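Local coordinates for 3-deoxy-D-manno-octulosonate 8-phosphate phosphatase KdsC (Haemophilus influenzae Rd, PDB 1K1E), which hydrolyses 3-deoxy-D-manno-octulosonate 8-phosphate to 3-deoxy-D-manno-octulosonate and inorganic phosphate, a step of lipopolysaccharide biosynthesis, as a magnesium-dependent homotetramer, at residues 44-49 against 169-174; 155-158 against 164-167; 121-124 against 130-133; 74-79 against 93-98. All blocks are in the same frame, centred on the assembly; numbering follows the deposited sequence.

Contact 1. Residues 44-49 against 169-174; sequences IKMLMD and QGFLKS. With SO4 (sulfate ion), chain P.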
loop_
_atom_site.group_PDB
_atom_site.type_symbol
_atom_site.label_atom_id
_atom_site.label_comp_id
_atom_site.label_asym_id
_atom_site.label_seq_id
_atom_site.Cartn_x
_atom_site.Cartn_y
_atom_site.Cartn_z
ATOM N N ILE A 44 -1.736 -18.611 11.007
ATOM C CA ILE A 44 -2.574 -19.700 10.535
ATOM C C ILE A 44 -1.862 -21.011 10.826
ATOM O O ILE A 44 -2.479 -21.941 11.353
ATOM C CB ILE A 44 -2.835 -19.510 9.034
ATOM C CG1 ILE A 44 -3.960 -18.476 8.852
ATOM C CG2 ILE A 44 -3.255 -20.793 8.378
ATOM C CD1 ILE A 44 -3.987 -17.891 7.420
ATOM N N LYS A 45 -0.560 -21.085 10.532
ATOM C CA LYS A 45 0.155 -22.345 10.792
ATOM C C LYS A 45 0.210 -22.619 12.298
ATOM O O LYS A 45 0.183 -23.782 12.717
ATOM C CB LYS A 45 1.609 -22.314 10.285
ATOM C CG LYS A 45 1.748 -21.931 8.815
ATOM C CD LYS A 45 0.867 -22.837 7.940
ATOM C CE LYS A 45 1.269 -24.331 8.015
ATOM N NZ LYS A 45 0.247 -25.209 7.329
ATOM N N MET A 46 0.379 -21.545 13.092
ATOM C CA MET A 46 0.469 -21.724 14.537
ATOM C C MET A 46 -0.826 -22.302 15.026
ATOM O O MET A 46 -0.849 -23.165 15.885
ATOM C CB MET A 46 0.787 -20.382 15.215
ATOM C CG MET A 46 2.204 -20.002 15.012
ATOM S SD MET A 46 2.512 -18.337 15.524
ATOM C CE MET A 46 4.424 -18.392 15.715
ATOM N N LEU A 47 -1.936 -21.818 14.482
ATOM C CA LEU A 47 -3.185 -22.364 14.930
ATOM C C LEU A 47 -3.323 -23.842 14.652
ATOM O O LEU A 47 -3.640 -24.613 15.549
ATOM C CB LEU A 47 -4.398 -21.648 14.296
ATOM C CG LEU A 47 -4.631 -20.168 14.707
ATOM C CD1 LEU A 47 -5.861 -19.587 13.995
ATOM C CD2 LEU A 47 -4.879 -20.071 16.243
ATOM N N MET A 48 -3.062 -24.208 13.413
ATOM C CA MET A 48 -3.204 -25.599 13.017
ATOM C C MET A 48 -2.306 -26.482 13.872
ATOM O O MET A 48 -2.695 -27.584 14.295
ATOM C CB MET A 48 -2.877 -25.653 11.537
ATOM C CG MET A 48 -3.843 -24.808 10.689
ATOM S SD MET A 48 -3.620 -24.836 8.859
ATOM C CE MET A 48 -2.109 -25.342 8.784
ATOM N N ASP A 49 -1.100 -26.002 14.132
ATOM C CA ASP A 49 -0.126 -26.727 14.963
ATOM C C ASP A 49 -0.636 -26.922 16.413
ATOM O O ASP A 49 -0.312 -27.930 17.052
ATOM C CB ASP A 49 1.209 -25.981 14.936
ATOM C CG ASP A 49 2.277 -26.589 15.860
ATOM O OD1 ASP A 49 2.581 -26.012 16.947
ATOM O OD2 ASP A 49 2.824 -27.654 15.492
ATOM N N GLN A 169 12.664 -20.744 21.892
ATOM C CA GLN A 169 12.588 -22.182 22.210
ATOM C C GLN A 169 11.223 -22.750 21.854
ATOM O O GLN A 169 11.108 -23.849 21.294
ATOM C CB GLN A 169 12.841 -22.416 23.692
ATOM C CG GLN A 169 12.835 -23.880 24.052
ATOM C CD GLN A 169 12.839 -24.085 25.558
ATOM O OE1 GLN A 169 13.094 -23.147 26.330
ATOM N NE2 GLN A 169 12.568 -25.314 25.985
ATOM N N GLY A 170 10.177 -22.010 22.178
ATOM C CA GLY A 170 8.850 -22.499 21.838
ATOM C C GLY A 170 8.629 -22.572 20.340
ATOM O O GLY A 170 7.953 -23.484 19.835
ATOM N N PHE A 171 9.156 -21.583 19.621
ATOM C CA PHE A 171 8.974 -21.552 18.179
ATOM C C PHE A 171 9.686 -22.722 17.530
ATOM O O PHE A 171 9.137 -23.404 16.638
ATOM C CB PHE A 171 9.512 -20.238 17.599
ATOM C CG PHE A 171 9.357 -20.143 16.110
ATOM C CD1 PHE A 171 8.136 -19.821 15.538
ATOM C CD2 PHE A 171 10.408 -20.494 15.275
ATOM C CE1 PHE A 171 7.979 -19.874 14.132
ATOM C CE2 PHE A 171 10.265 -20.542 13.900
ATOM C CZ PHE A 171 9.056 -20.240 13.317
ATOM N N LEU A 172 10.937 -22.922 17.954
ATOM C CA LEU A 172 11.737 -23.989 17.398
ATOM C C LEU A 172 11.112 -25.362 17.617
ATOM O O LEU A 172 11.191 -26.206 16.762
ATOM C CB LEU A 172 13.181 -23.914 17.921
ATOM C CG LEU A 172 13.934 -22.677 17.358
ATOM C CD1 LEU A 172 15.270 -22.514 18.082
ATOM C CD2 LEU A 172 14.139 -22.795 15.812
ATOM N N LYS A 173 10.443 -25.567 18.734
ATOM C CA LYS A 173 9.794 -26.858 18.950
ATOM C C LYS A 173 8.762 -27.166 17.858
ATOM O O LYS A 173 8.508 -28.353 17.538
ATOM C CB LYS A 173 9.095 -26.839 20.303
ATOM C CG LYS A 173 10.028 -26.648 21.484
ATOM C CD LYS A 173 9.320 -27.127 22.742
ATOM C CE LYS A 173 10.248 -27.690 23.771
ATOM N NZ LYS A 173 10.273 -26.750 24.909
ATOM N N SER A 174 8.214 -26.106 17.243
ATOM C CA SER A 174 7.163 -26.273 16.228
ATOM C C SER A 174 7.530 -25.900 14.798
ATOM O O SER A 174 6.703 -26.065 13.896
ATOM C CB SER A 174 5.928 -25.451 16.605
ATOM O OG SER A 174 5.240 -25.976 17.736
HETATM S S SO4 P . 13.628 -18.296 24.948
HETATM O O1 SO4 P . 12.574 -17.266 24.768
HETATM O O2 SO4 P . 13.614 -18.820 26.366
HETATM O O3 SO4 P . 14.906 -17.611 24.648
HETATM O O4 SO4 P . 13.393 -19.439 24.027
#
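Met46 reaches out from helix 38-49 to the ring of Phe171 on helix 168-174. Its CB packs on Leu156 of helix 147-158, and from CG onward the chain runs extended, carrying SD outward until the terminal methyl CE comes to 4.0 Å from CD1 of Phe171. The methyl lies at the edge of the ring, in its plane, and the two side chains cross at about a right angle. With CG anti to the backbone N (chi1 180°), the Phe171 ring is carried toward the methionine.

One turn further along helix 38-49, the contact becomes polar. Ser174 OG donates a hydrogen bond of 2.8 Å to Asp49 OD1, using the syn side of the carboxylate but lying 33° out of its plane. At the other end of the second segment, the backbone N of Gln169 in the first turn of its helix donates to O4 of a sulfate, probably from the crystallisation liquor, at 2.6 Å (N-H...O angle 158°).

Met178 touches both Met46 and Phe171. In the second subunit, Ser109 packs on Met46 and Val110 on Phe171, while Val164 of helix 163-166 in the same chain touches Ser174.

Contact 2. Residues 155-158 against 164-167; sequences ILQA and VFDT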
loop_
_atom_site.group_PDB
_atom_site.type_symbol
_atom_site.label_atom_id
_atom_site.label_comp_id
_atom_site.label_asym_id
_atom_site.label_seq_id
_atom_site.Cartn_x
_atom_site.Cartn_y
_atom_site.Cartn_z
ATOM N N ILE A 155 -5.986 -15.840 20.668
ATOM C CA ILE A 155 -6.556 -17.157 20.958
ATOM C C ILE A 155 -5.501 -18.087 21.589
ATOM O O ILE A 155 -5.754 -18.725 22.603
ATOM C CB ILE A 155 -7.136 -17.805 19.661
ATOM C CG1 ILE A 155 -8.273 -16.920 19.129
ATOM C CG2 ILE A 155 -7.622 -19.255 19.980
ATOM C CD1 ILE A 155 -8.847 -17.328 17.760
ATOM N N LEU A 156 -4.340 -18.197 20.956
ATOM C CA LEU A 156 -3.288 -19.051 21.499
ATOM C C LEU A 156 -2.837 -18.638 22.891
ATOM O O LEU A 156 -2.533 -19.490 23.758
ATOM C CB LEU A 156 -2.080 -19.086 20.564
ATOM C CG LEU A 156 -2.365 -19.804 19.237
ATOM C CD1 LEU A 156 -1.286 -19.533 18.220
ATOM C CD2 LEU A 156 -2.483 -21.308 19.494
ATOM N N GLN A 157 -2.769 -17.336 23.131
ATOM C CA GLN A 157 -2.371 -16.943 24.459
ATOM C C GLN A 157 -3.427 -17.368 25.459
ATOM O O GLN A 157 -3.097 -17.801 26.539
ATOM C CB GLN A 157 -2.204 -15.452 24.522
ATOM C CG GLN A 157 -1.892 -14.973 25.908
ATOM C CD GLN A 157 -1.090 -13.750 25.788
ATOM O OE1 GLN A 157 0.092 -13.804 25.375
ATOM N NE2 GLN A 157 -1.714 -12.610 26.073
ATOM N N ALA A 158 -4.699 -17.224 25.100
ATOM C CA ALA A 158 -5.790 -17.617 25.995
ATOM C C ALA A 158 -5.705 -19.097 26.340
ATOM O O ALA A 158 -6.043 -19.464 27.461
ATOM C CB ALA A 158 -7.148 -17.302 25.372
ATOM N N VAL A 164 4.733 -20.601 21.548
ATOM C CA VAL A 164 5.088 -20.895 20.154
ATOM C C VAL A 164 5.425 -19.582 19.420
ATOM O O VAL A 164 6.217 -19.552 18.466
ATOM C CB VAL A 164 3.894 -21.637 19.429
ATOM C CG1 VAL A 164 2.733 -20.648 19.145
ATOM C CG2 VAL A 164 4.366 -22.291 18.138
ATOM N N PHE A 165 4.835 -18.474 19.861
ATOM C CA PHE A 165 5.179 -17.233 19.160
ATOM C C PHE A 165 5.993 -16.270 19.988
ATOM O O PHE A 165 6.643 -15.412 19.412
ATOM C CB PHE A 165 3.933 -16.535 18.608
ATOM C CG PHE A 165 2.937 -16.090 19.653
ATOM C CD1 PHE A 165 3.203 -15.022 20.487
ATOM C CD2 PHE A 165 1.679 -16.712 19.731
ATOM C CE1 PHE A 165 2.227 -14.559 21.390
ATOM C CE2 PHE A 165 0.707 -16.222 20.648
ATOM C CZ PHE A 165 1.013 -15.154 21.451
ATOM N N ASP A 166 5.968 -16.387 21.312
ATOM C CA ASP A 166 6.729 -15.432 22.097
ATOM C C ASP A 166 8.059 -15.879 22.627
ATOM O O ASP A 166 8.688 -15.148 23.380
ATOM C CB ASP A 166 5.908 -14.812 23.217
ATOM C CG ASP A 166 5.538 -15.783 24.296
ATOM O OD1 ASP A 166 4.617 -15.443 25.054
ATOM O OD2 ASP A 166 6.140 -16.859 24.394
ATOM N N THR A 167 8.481 -17.071 22.236
ATOM C CA THR A 167 9.815 -17.538 22.602
ATOM C C THR A 167 10.533 -18.251 21.477
ATOM O O THR A 167 9.915 -18.964 20.650
ATOM C CB THR A 167 9.835 -18.509 23.861
ATOM O OG1 THR A 167 9.199 -19.769 23.553
ATOM C CG2 THR A 167 9.204 -17.827 25.058
HETATM O O HOH W 1 2.913 -13.173 25.043
#
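Leu156 meets both Val164 and Phe165, and this apolar trio forms the inner shell of the contact. The CB of Leu156 lies 4.0 Å from Phe165 CE2, at the edge of the ring and near its plane. Its CD1 methyl turns to the other neighbour and comes within 4.3 Å of Val164 CG1. Phe165 gets its ring into this position with CG between the backbone N and the carbonyl carbon (chi1 62°), a cramped setting for an aromatic in a helix. The backbone of this short helix departs from regular helical angles at Phe165 (phi -111°), which probably makes room for it.

At one side of this apolar group a water bridges the segments. Gln157 OE1 stands 4.3 Å from Phe165 CZ and accepts a hydrogen bond of 2.9 Å from the water. The same water donates to Asp166 OD1 at 2.8 Å, so a single molecule joins Gln157 to Asp166, which do not touch. Asp166 OD1 has a second partner in Ser162 OG, which ties the carboxylate back to the start of its own helix.

At the end of this helix Thr167 leaves helical geometry and becomes the N-cap of the next one, its OG1 accepting from the backbone N of Gly170.

Helix 163-166 follows helix 147-158 after a short loop and packs on its last turn. Leu156 also packs on Leu47 of helix 38-49 and on Ala50, while Arg149 and Asp153 of helix 147-158 touch the Phe165 side chain. Tyr130 of the second subunit meets the Phe165 ring with the planes at about 45°, bringing the two helices to the subunit interface.

Contact 3. Residues 121-124 against 130-133; sequences SFAV and YVKN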
loop_
_atom_site.group_PDB
_atom_site.type_symbol
_atom_site.label_atom_id
_atom_site.label_comp_id
_atom_site.label_asym_id
_atom_site.label_seq_id
_atom_site.Cartn_x
_atom_site.Cartn_y
_atom_site.Cartn_z
ATOM N N SER A 121 -16.643 -13.731 17.517
ATOM C CA SER A 121 -16.412 -13.005 16.271
ATOM C C SER A 121 -15.472 -11.827 16.513
ATOM O O SER A 121 -15.523 -11.179 17.553
ATOM C CB SER A 121 -17.750 -12.479 15.741
ATOM O OG SER A 121 -18.418 -11.752 16.764
ATOM N N PHE A 122 -14.687 -11.525 15.484
ATOM C CA PHE A 122 -13.709 -10.464 15.465
ATOM C C PHE A 122 -13.870 -9.606 14.237
ATOM O O PHE A 122 -14.171 -10.119 13.160
ATOM C CB PHE A 122 -12.313 -11.054 15.343
ATOM C CG PHE A 122 -11.883 -11.861 16.562
ATOM C CD1 PHE A 122 -12.277 -13.192 16.694
ATOM C CD2 PHE A 122 -11.065 -11.313 17.530
ATOM C CE1 PHE A 122 -11.871 -13.954 17.758
ATOM C CE2 PHE A 122 -10.630 -12.100 18.636
ATOM C CZ PHE A 122 -11.045 -13.427 18.741
ATOM N N ALA A 123 -13.648 -8.302 14.401
ATOM C CA ALA A 123 -13.701 -7.418 13.235
ATOM C C ALA A 123 -12.354 -6.766 13.143
ATOM O O ALA A 123 -11.757 -6.432 14.185
ATOM C CB ALA A 123 -14.817 -6.327 13.418
ATOM N N VAL A 124 -11.868 -6.596 11.917
ATOM C CA VAL A 124 -10.612 -5.872 11.665
ATOM C C VAL A 124 -10.817 -4.404 11.997
ATOM O O VAL A 124 -11.957 -3.894 12.003
ATOM C CB VAL A 124 -10.127 -6.032 10.185
ATOM C CG1 VAL A 124 -9.810 -7.498 9.928
ATOM C CG2 VAL A 124 -11.211 -5.544 9.189
ATOM N N TYR A 130 -20.884 -0.458 11.958
ATOM C CA TYR A 130 -21.928 -1.447 12.093
ATOM C C TYR A 130 -21.438 -2.883 12.144
ATOM O O TYR A 130 -22.137 -3.746 12.658
ATOM C CB TYR A 130 -23.023 -1.254 11.015
ATOM C CG TYR A 130 -22.510 -0.957 9.631
ATOM C CD1 TYR A 130 -22.170 -1.984 8.765
ATOM C CD2 TYR A 130 -22.335 0.348 9.203
ATOM C CE1 TYR A 130 -21.681 -1.721 7.505
ATOM C CE2 TYR A 130 -21.838 0.617 7.912
ATOM C CZ TYR A 130 -21.523 -0.416 7.088
ATOM O OH TYR A 130 -21.070 -0.147 5.837
ATOM N N VAL A 131 -20.239 -3.122 11.639
ATOM C CA VAL A 131 -19.630 -4.444 11.708
ATOM C C VAL A 131 -18.916 -4.519 13.089
ATOM O O VAL A 131 -19.016 -5.512 13.851
ATOM C CB VAL A 131 -18.591 -4.571 10.560
ATOM C CG1 VAL A 131 -17.585 -5.667 10.898
ATOM C CG2 VAL A 131 -19.327 -4.850 9.232
ATOM N N LYS A 132 -18.233 -3.439 13.454
ATOM C CA LYS A 132 -17.534 -3.419 14.742
ATOM C C LYS A 132 -18.485 -3.618 15.893
ATOM O O LYS A 132 -18.159 -4.313 16.875
ATOM C CB LYS A 132 -16.806 -2.069 14.920
ATOM C CG LYS A 132 -15.540 -2.045 14.095
ATOM C CD LYS A 132 -14.786 -0.723 14.425
ATOM C CE LYS A 132 -13.416 -0.683 13.873
ATOM N NZ LYS A 132 -12.744 0.644 14.186
ATOM N N ASN A 133 -19.673 -3.013 15.788
ATOM C CA ASN A 133 -20.651 -3.131 16.894
ATOM C C ASN A 133 -21.215 -4.533 17.030
ATOM O O ASN A 133 -21.663 -4.967 18.095
ATOM C CB ASN A 133 -21.808 -2.176 16.666
ATOM C CG ASN A 133 -22.540 -1.840 17.988
ATOM O OD1 ASN A 133 -23.769 -1.925 18.097
ATOM N ND2 ASN A 133 -21.786 -1.536 18.964
#
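Ala123, near the end of strand 120-123, and Lys132 of helix 129-132 bring their backbones close together, with 5.7 Å between their CA atoms. The strand is extended through Ala123, and the chain turns off at Val124.

A side chain as small as alanine suits so close an approach. The CB of Ala123 points toward the helix and meets Val131 CG1 at 3.8 Å. A chi1 of 159° swings this branch of Val131 to the alanine methyl. The same CB lies 4.2 Å from Lys132 CA, so the methyl sits against the helix backbone as well as a side chain. Lys132 then runs extended alongside the chain that leaves the strand: its CE passes 4.0 Å from Val124 O, and NZ donates beyond it to the carbonyl of Ala125. The CB of Val124 points away from the helix, and its side chain touches Asp107 of the metal site.

Strand 120-123, helix 129-132 and strand 137-138 make a beta-alpha-beta unit at one end of the parallel sheet, and this contact packs its helix onto its first strand. The arrangement belongs to the Rossmann-like core of the haloacid dehalogenase superfamily, in which metal-binding aspartates lie at the strand ends.

Contact 4. Residues 74-79 against 93-98; sequences IKLFFL and KQAGVT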
loop_
_atom_site.group_PDB
_atom_site.type_symbol
_atom_site.label_atom_id
_atom_site.label_comp_id
_atom_site.label_asym_id
_atom_site.label_seq_id
_atom_site.Cartn_x
_atom_site.Cartn_y
_atom_site.Cartn_z
ATOM N N ILE A 74 -4.198 -25.231 4.147
ATOM C CA ILE A 74 -5.601 -25.131 4.583
ATOM C C ILE A 74 -6.395 -26.121 3.762
ATOM O O ILE A 74 -6.298 -26.093 2.535
ATOM C CB ILE A 74 -6.119 -23.672 4.364
ATOM C CG1 ILE A 74 -5.464 -22.739 5.393
ATOM C CG2 ILE A 74 -7.579 -23.601 4.428
ATOM C CD1 ILE A 74 -5.985 -21.269 5.328
ATOM N N LYS A 75 -7.159 -27.024 4.389
ATOM C CA LYS A 75 -7.930 -27.967 3.568
ATOM C C LYS A 75 -9.424 -27.668 3.522
ATOM O O LYS A 75 -10.131 -28.174 2.671
ATOM C CB LYS A 75 -7.792 -29.402 4.094
ATOM C CG LYS A 75 -8.559 -30.415 3.247
ATOM C CD LYS A 75 -9.306 -31.522 4.076
ATOM C CE LYS A 75 -10.627 -31.967 3.296
ATOM N NZ LYS A 75 -11.554 -32.815 4.095
ATOM N N LEU A 76 -9.894 -26.851 4.465
ATOM C CA LEU A 76 -11.298 -26.491 4.603
ATOM C C LEU A 76 -11.590 -25.100 4.063
ATOM O O LEU A 76 -11.041 -24.146 4.573
ATOM C CB LEU A 76 -11.647 -26.495 6.102
ATOM C CG LEU A 76 -11.406 -27.806 6.880
ATOM C CD1 LEU A 76 -11.959 -27.672 8.282
ATOM C CD2 LEU A 76 -12.070 -28.975 6.154
ATOM N N PHE A 77 -12.455 -24.984 3.065
ATOM C CA PHE A 77 -12.763 -23.674 2.523
ATOM C C PHE A 77 -14.079 -23.768 1.786
ATOM O O PHE A 77 -14.479 -24.825 1.327
ATOM C CB PHE A 77 -11.686 -23.210 1.525
ATOM C CG PHE A 77 -11.320 -24.237 0.538
ATOM C CD1 PHE A 77 -11.997 -24.334 -0.661
ATOM C CD2 PHE A 77 -10.237 -25.063 0.785
ATOM C CE1 PHE A 77 -11.581 -25.244 -1.638
ATOM C CE2 PHE A 77 -9.810 -25.990 -0.193
ATOM C CZ PHE A 77 -10.500 -26.057 -1.396
ATOM N N PHE A 78 -14.714 -22.625 1.636
ATOM C CA PHE A 78 -15.967 -22.511 0.914
ATOM C C PHE A 78 -15.776 -21.182 0.169
ATOM O O PHE A 78 -15.778 -20.048 0.739
ATOM C CB PHE A 78 -17.111 -22.445 1.914
ATOM C CG PHE A 78 -18.377 -23.023 1.409
ATOM C CD1 PHE A 78 -19.132 -23.848 2.220
ATOM C CD2 PHE A 78 -18.819 -22.742 0.123
ATOM C CE1 PHE A 78 -20.356 -24.409 1.750
ATOM C CE2 PHE A 78 -20.050 -23.307 -0.368
ATOM C CZ PHE A 78 -20.804 -24.137 0.462
ATOM N N LEU A 79 -15.624 -21.329 -1.133
ATOM C CA LEU A 79 -15.336 -20.211 -2.046
ATOM C C LEU A 79 -16.463 -20.034 -3.045
ATOM O O LEU A 79 -17.132 -21.007 -3.435
ATOM C CB LEU A 79 -13.996 -20.463 -2.775
ATOM C CG LEU A 79 -12.788 -20.853 -1.871
ATOM C CD1 LEU A 79 -11.512 -21.029 -2.689
ATOM C CD2 LEU A 79 -12.529 -19.750 -0.819
ATOM N N LYS A 93 -19.264 -28.329 10.383
ATOM C CA LYS A 93 -19.529 -29.757 10.290
ATOM C C LYS A 93 -18.298 -30.449 9.683
ATOM O O LYS A 93 -17.920 -31.558 10.128
ATOM C CB LYS A 93 -20.789 -30.011 9.447
ATOM C CG LYS A 93 -21.466 -31.350 9.704
ATOM N N GLN A 94 -17.643 -29.806 8.710
ATOM C CA GLN A 94 -16.455 -30.444 8.119
ATOM C C GLN A 94 -15.363 -30.504 9.145
ATOM O O GLN A 94 -14.574 -31.482 9.179
ATOM C CB GLN A 94 -15.956 -29.712 6.864
ATOM C CG GLN A 94 -16.752 -29.969 5.581
ATOM C CD GLN A 94 -16.266 -29.130 4.451
ATOM O OE1 GLN A 94 -17.041 -28.338 3.862
ATOM N NE2 GLN A 94 -14.975 -29.265 4.118
ATOM N N ALA A 95 -15.320 -29.509 10.019
ATOM C CA ALA A 95 -14.254 -29.475 11.039
ATOM C C ALA A 95 -14.483 -30.412 12.209
ATOM O O ALA A 95 -13.553 -30.754 12.953
ATOM C CB ALA A 95 -14.058 -27.989 11.595
ATOM N N GLY A 96 -15.726 -30.796 12.409
ATOM C CA GLY A 96 -16.042 -31.660 13.525
ATOM C C GLY A 96 -16.147 -30.841 14.797
ATOM O O GLY A 96 -15.926 -31.342 15.909
ATOM N N VAL A 97 -16.466 -29.562 14.643
ATOM C CA VAL A 97 -16.564 -28.695 15.808
ATOM C C VAL A 97 -17.894 -28.005 15.807
ATOM O O VAL A 97 -18.538 -27.887 14.778
ATOM C CB VAL A 97 -15.469 -27.617 15.805
ATOM C CG1 VAL A 97 -14.100 -28.260 15.705
ATOM C CG2 VAL A 97 -15.738 -26.660 14.682
ATOM N N THR A 98 -18.310 -27.538 16.969
ATOM C CA THR A 98 -19.579 -26.866 17.109
ATOM C C THR A 98 -19.420 -25.354 16.904
ATOM O O THR A 98 -18.298 -24.849 16.906
ATOM C CB THR A 98 -20.162 -27.060 18.516
ATOM O OG1 THR A 98 -19.404 -26.297 19.442
ATOM C CG2 THR A 98 -20.045 -28.561 18.947
HETATM O O HOH W 2 -13.504 -27.794 2.369
HETATM O O HOH W 3 -13.753 -31.647 4.602
HETATM O O HOH W 4 -13.089 -32.539 7.227
HETATM O O HOH W 5 -16.279 -26.859 1.616
#
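Gln94 NE2 is gripped by two waters, each accepting a hydrogen bond of 2.7 Å from it. One of them also accepts from the backbone N of Phe77, 3.1 Å away, and the other from Lys75 NZ. At the amide oxygen, a third water lies 2.8 Å from Gln94 OE1 and 2.7 Å from Phe77 O, placed to donate to either, though it has more acceptors in reach than protons. The Gln94 amide, near the end of helix 84-95, is therefore joined through solvent to the strand backbone and to Lys75. A fourth water donates to Gln94 O.

Beneath this wet rim is a direct contact made by the two methyls of Leu76. CD2 passes 3.6 Å from Gln94 NE2, the leucine and the glutamine sliding past each other in opposite directions, while CD1 makes the apolar part, meeting Ala95 CB at 3.9 Å. Strand 76-79 is the outermost strand of the parallel sheet at this side within the chain, and helix 84-95 leads from it to strand 102-106. The helix ends in a Schellman motif, in which Gly96, with positive phi (81°), is the C-prime residue and Val97 N bonds to Met92 O. The companion bond from Gly96 N to Lys93 O is weak.

Leu76 also packs on Phe10 of strand 10-14, which touches Ala95 and Val97 too. Gln94 OE1 is hydrogen-bonded to a glycerol, probably from the crystallisation liquor.

In the fold
Contacts 1 and 2 form one continuous patch, their centres 9 Å apart: Met46 CE lies 3.5 Å from Phe165 CB, and both contacts touch the second subunit. Contact 4 meets contact 1 where Ile44 CG2 is 4.1 Å from Ile74 CD1. Contact 3 lies across the chain's centre from contact 1, their centres about 27 Å apart, yet it shares the parallel sheet with contact 4. In contact 3 the side chain of Val124 is about 7 Å from the cobalt bound by Asp14, Asp16 and Asp107. Contact 1 includes Lys45, which probably binds substrate by analogy with relatives. Across the tetramer, contact 3 of one subunit abuts contact 2 of another.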